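Local coordinates for protein adenosylmethionine-8-amino-7-oxononanoate aminotransferase (Methanocaldococcus jannaschii, PDB 6ZHK) that probably transfers the amino group of S-adenosyl-L-methionine to 7-keto-8-aminopelargonic acid in biotin biosynthesis, with pyridoxal 5'-phosphate as cofactor, at residues H373-K378 with E449-C454. Residues are numbered along the deposited sequence; the frame is centred on the assembly and turned at random.
Sequences HKELRK and EIIYLC
Leu-376 and Cys-454 bring their CA atoms to 6.0 Å, the nearest pair of CA atoms across the two segments. Segment 373-378 lies at the C-terminal end of helix 366-376. Segment 449-454 is part of helix 447-463. Cys-454 points at the other segment and is buried there. Its SG is anti to the carbonyl carbon (chi1 -68°) and sits 3.7 Å from Glu-375 CB. The same sulfur meets Leu-376 CD2 at 3.9 Å. Cys-454 CB lies against the carbonyl oxygen of Glu-375. Phe-372 also touches Cys-454, and with Ile-450 it continues the apolar seam. Next to this seam, the bent Glu-375 chain passes Ile-451, with Glu-375 CD 4.1 Å from Ile-451 CG1. The Glu-375 carboxylate is shared by two lysines. Lys-374 NZ forms a salt bridge to Glu-375 OE2 at 2.7 Å, and Lys-378 NZ lies farther off, near OE1. Lys-378 NZ also donates to Glu-375 O at 2.9 Å, in the carbonyl plane and on a lone pair. The chain turns at chi4 (-69°), which sets NZ there. Lys-378 CE lies 3.8 Å from Cys-454 O. A water accepts from Lys-378 NZ at 2.6 Å. Glu-375 OE1 and Ile-451 O are both within its reach as acceptors, so it probably links the two segments. An alanine at Lys-378 would probably leave Glu-375 O without this donor, the water without its ammonium partner and the carboxylate with one lysine fewer. The contact joins two helices of the C-terminal part of this class-III aminotransferase, away from the annotated sites. Its chemistry is two-sided: a sulfur and hydrocarbon interior, and beside it a charged network that touches the second helix directly and probably also through a water.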
ATOM      1  N   HIS A 373      22.853  24.751  -4.780  1.00 22.44           N
ATOM      2  CA  HIS A 373      22.927  25.453  -3.503  1.00 22.31           C
ATOM      3  C   HIS A 373      23.450  26.873  -3.719  1.00 23.21           C
ATOM      4  O   HIS A 373      23.024  27.792  -3.010  1.00 23.44           O
ATOM      5  CB  HIS A 373      23.742  24.655  -2.444  1.00 24.34           C
ATOM      6  CG  HIS A 373      23.110  23.351  -2.061  1.00 24.43           C
ATOM      7  ND1 HIS A 373      23.757  22.405  -1.288  1.00 26.66           N
ATOM      8  CD2 HIS A 373      21.895  22.823  -2.365  1.00 23.69           C
ATOM      9  CE1 HIS A 373      22.963  21.343  -1.117  1.00 26.65           C
ATOM     10  NE2 HIS A 373      21.795  21.579  -1.750  1.00 24.18           N
ATOM     11  N   LYS A 374      24.397  27.031  -4.648  1.00 22.61           N
ATOM     12  CA  LYS A 374      24.975  28.333  -4.969  1.00 25.03           C
ATOM     13  C   LYS A 374      23.905  29.260  -5.551  1.00 23.50           C
ATOM     14  O   LYS A 374      23.795  30.419  -5.146  1.00 24.69           O
ATOM     15  CB  LYS A 374      26.164  28.125  -5.914  1.00 28.27           C
ATOM     16  CG  LYS A 374      26.718  29.421  -6.487  1.00 34.28           C
ATOM     17  CD  LYS A 374      28.022  29.250  -7.211  1.00 39.36           C
ATOM     18  CE  LYS A 374      27.929  28.783  -8.649  1.00 40.51           C
ATOM     19  NZ  LYS A 374      26.808  29.420  -9.389  1.00 48.93           N
ATOM     20  N   GLU A 375      23.019  28.717  -6.402  1.00 23.69           N
ATOM     21  CA  GLU A 375      21.945  29.471  -7.053  1.00 22.87           C
ATOM     22  C   GLU A 375      20.770  29.809  -6.145  1.00 22.94           C
ATOM     23  O   GLU A 375      20.000  30.729  -6.443  1.00 22.47           O
ATOM     24  CB  GLU A 375      21.459  28.785  -8.335  1.00 24.34           C
ATOM     25  CG  GLU A 375      22.503  28.681  -9.432  1.00 24.20           C
ATOM     26  CD  GLU A 375      23.018  30.031  -9.956  1.00 32.05           C
ATOM     27  OE1 GLU A 375      22.185  30.852 -10.388  1.00 25.84           O
ATOM     28  OE2 GLU A 375      24.254  30.279  -9.852  1.00 30.50           O
ATOM     29  N   LEU A 376      20.613  29.090  -5.021  1.00 20.17           N
ATOM     30  CA  LEU A 376      19.594  29.380  -4.024  1.00 21.37           C
ATOM     31  C   LEU A 376      20.036  30.500  -3.062  1.00 21.69           C
ATOM     32  O   LEU A 376      19.219  31.077  -2.309  1.00 20.70           O
ATOM     33  CB  LEU A 376      19.349  28.088  -3.221  1.00 21.51           C
ATOM     34  CG  LEU A 376      18.593  26.951  -3.921  1.00 18.55           C
ATOM     35  CD1 LEU A 376      18.762  25.640  -3.121  1.00 19.05           C
ATOM     36  CD2 LEU A 376      17.128  27.344  -4.073  1.00 17.50           C
ATOM     37  N   ARG A 377      21.351  30.785  -3.013  1.00 20.59           N
ATOM     38  CA  ARG A 377      21.803  31.738  -2.009  1.00 24.32           C
ATOM     39  C   ARG A 377      21.094  33.092  -2.101  1.00 24.24           C
ATOM     40  O   ARG A 377      20.763  33.657  -1.071  1.00 23.46           O
ATOM     41  CB  ARG A 377      23.323  31.955  -2.109  1.00 29.06           C
ATOM     42  CG  ARG A 377      24.139  30.815  -1.518  1.00 29.96           C
ATOM     43  CD  ARG A 377      25.572  31.281  -1.597  1.00 36.13           C
ATOM     44  NE  ARG A 377      26.454  30.210  -2.042  1.00 41.82           N
ATOM     45  CZ  ARG A 377      27.606  30.421  -2.688  1.00 52.14           C
ATOM     46  NH1 ARG A 377      27.981  31.660  -2.984  1.00 56.34           N
ATOM     47  NH2 ARG A 377      28.373  29.404  -3.048  1.00 52.37           N
ATOM     48  N   LYS A 378      20.860  33.610  -3.321  1.00 25.64           N
ATOM     49  CA  LYS A 378      20.229  34.919  -3.501  1.00 24.40           C
ATOM     50  C   LYS A 378      18.837  34.992  -2.887  1.00 27.07           C
ATOM     51  O   LYS A 378      18.328  36.090  -2.660  1.00 25.70           O
ATOM     52  CB  LYS A 378      20.177  35.298  -4.988  1.00 24.25           C
ATOM     53  CG  LYS A 378      19.514  34.243  -5.891  1.00 26.72           C
ATOM     54  CD  LYS A 378      19.195  34.742  -7.311  1.00 26.72           C
ATOM     55  CE  LYS A 378      18.714  33.629  -8.243  1.00 25.13           C
ATOM     56  NZ  LYS A 378      19.792  32.651  -8.579  1.00 23.77           N
ATOM     57  N   GLU A 449      18.432  23.979 -16.249  1.00 16.44           N
ATOM     58  CA  GLU A 449      17.140  23.947 -15.602  1.00 15.83           C
ATOM     59  C   GLU A 449      17.256  24.418 -14.151  1.00 15.56           C
ATOM     60  O   GLU A 449      16.374  25.131 -13.645  1.00 15.91           O
ATOM     61  CB  GLU A 449      16.582  22.549 -15.585  1.00 15.79           C
ATOM     62  CG  GLU A 449      15.897  22.180 -16.910  1.00 19.56           C
ATOM     63  CD  GLU A 449      15.793  20.683 -17.170  1.00 20.67           C
ATOM     64  OE1 GLU A 449      16.161  19.915 -16.307  1.00 19.77           O
ATOM     65  OE2 GLU A 449      15.365  20.282 -18.273  1.00 21.27           O
ATOM     66  N   ILE A 450      18.389  24.083 -13.523  1.00 16.71           N
ATOM     67  CA  ILE A 450      18.589  24.529 -12.152  1.00 18.35           C
ATOM     68  C   ILE A 450      18.633  26.063 -12.121  1.00 16.44           C
ATOM     69  O   ILE A 450      18.075  26.673 -11.209  1.00 15.12           O
ATOM     70  CB  ILE A 450      19.889  23.914 -11.586  1.00 20.62           C
ATOM     71  CG1 ILE A 450      19.689  22.452 -11.172  1.00 19.53           C
ATOM     72  CG2 ILE A 450      20.329  24.693 -10.360  1.00 22.35           C
ATOM     73  CD1 ILE A 450      21.008  21.679 -10.998  1.00 20.35           C
ATOM     74  N   ILE A 451      19.366  26.692 -13.064  1.00 18.88           N
ATOM     75  CA  ILE A 451      19.567  28.145 -13.030  1.00 18.22           C
ATOM     76  C   ILE A 451      18.234  28.805 -13.339  1.00 17.48           C
ATOM     77  O   ILE A 451      17.817  29.723 -12.667  1.00 19.74           O
ATOM     78  CB  ILE A 451      20.687  28.576 -13.999  1.00 21.47           C
ATOM     79  CG1 ILE A 451      22.084  28.141 -13.513  1.00 22.86           C
ATOM     80  CG2 ILE A 451      20.618  30.068 -14.308  1.00 21.33           C
ATOM     81  CD1 ILE A 451      23.108  27.861 -14.640  1.00 22.28           C
ATOM     82  N   TYR A 452      17.515  28.246 -14.302  1.00 17.30           N
ATOM     83  CA  TYR A 452      16.175  28.712 -14.625  1.00 17.84           C
ATOM     84  C   TYR A 452      15.284  28.679 -13.382  1.00 16.48           C
ATOM     85  O   TYR A 452      14.565  29.617 -13.093  1.00 19.87           O
ATOM     86  CB  TYR A 452      15.556  27.929 -15.791  1.00 16.60           C
ATOM     87  CG  TYR A 452      14.197  28.469 -16.155  1.00 18.77           C
ATOM     88  CD1 TYR A 452      14.065  29.642 -16.887  1.00 18.28           C
ATOM     89  CD2 TYR A 452      13.042  27.810 -15.780  1.00 19.53           C
ATOM     90  CE1 TYR A 452      12.832  30.196 -17.172  1.00 22.24           C
ATOM     91  CE2 TYR A 452      11.791  28.322 -16.099  1.00 21.35           C
ATOM     92  CZ  TYR A 452      11.683  29.522 -16.797  1.00 23.87           C
ATOM     93  OH  TYR A 452      10.460  30.064 -17.118  1.00 24.49           O
ATOM     94  N   LEU A 453      15.234  27.524 -12.715  1.00 17.50           N
ATOM     95  CA  LEU A 453      14.376  27.312 -11.562  1.00 15.00           C
ATOM     96  C   LEU A 453      14.623  28.313 -10.441  1.00 14.86           C
ATOM     97  O   LEU A 453      13.683  28.824  -9.859  1.00 17.35           O
ATOM     98  CB  LEU A 453      14.605  25.884 -11.029  1.00 15.61           C
ATOM     99  CG  LEU A 453      13.986  25.553  -9.659  1.00 15.01           C
ATOM    100  CD1 LEU A 453      12.441  25.564  -9.757  1.00 14.15           C
ATOM    101  CD2 LEU A 453      14.426  24.143  -9.276  1.00 19.69           C
ATOM    102  N   CYS A 454      15.889  28.545 -10.108  1.00 15.52           N
ATOM    103  CA  CYS A 454      16.197  29.433  -8.999  1.00 18.36           C
ATOM    104  C   CYS A 454      15.931  30.906  -9.351  1.00 19.70           C
ATOM    105  O   CYS A 454      15.445  31.671  -8.515  1.00 20.04           O
ATOM    106  CB  CYS A 454      17.656  29.182  -8.617  1.00 21.25           C
ATOM    107  SG  CYS A 454      17.955  27.528  -7.883  1.00 23.80           S
TER
HETATM  108  O   HOH W   1      19.621  30.923 -10.572  1.00 32.93           O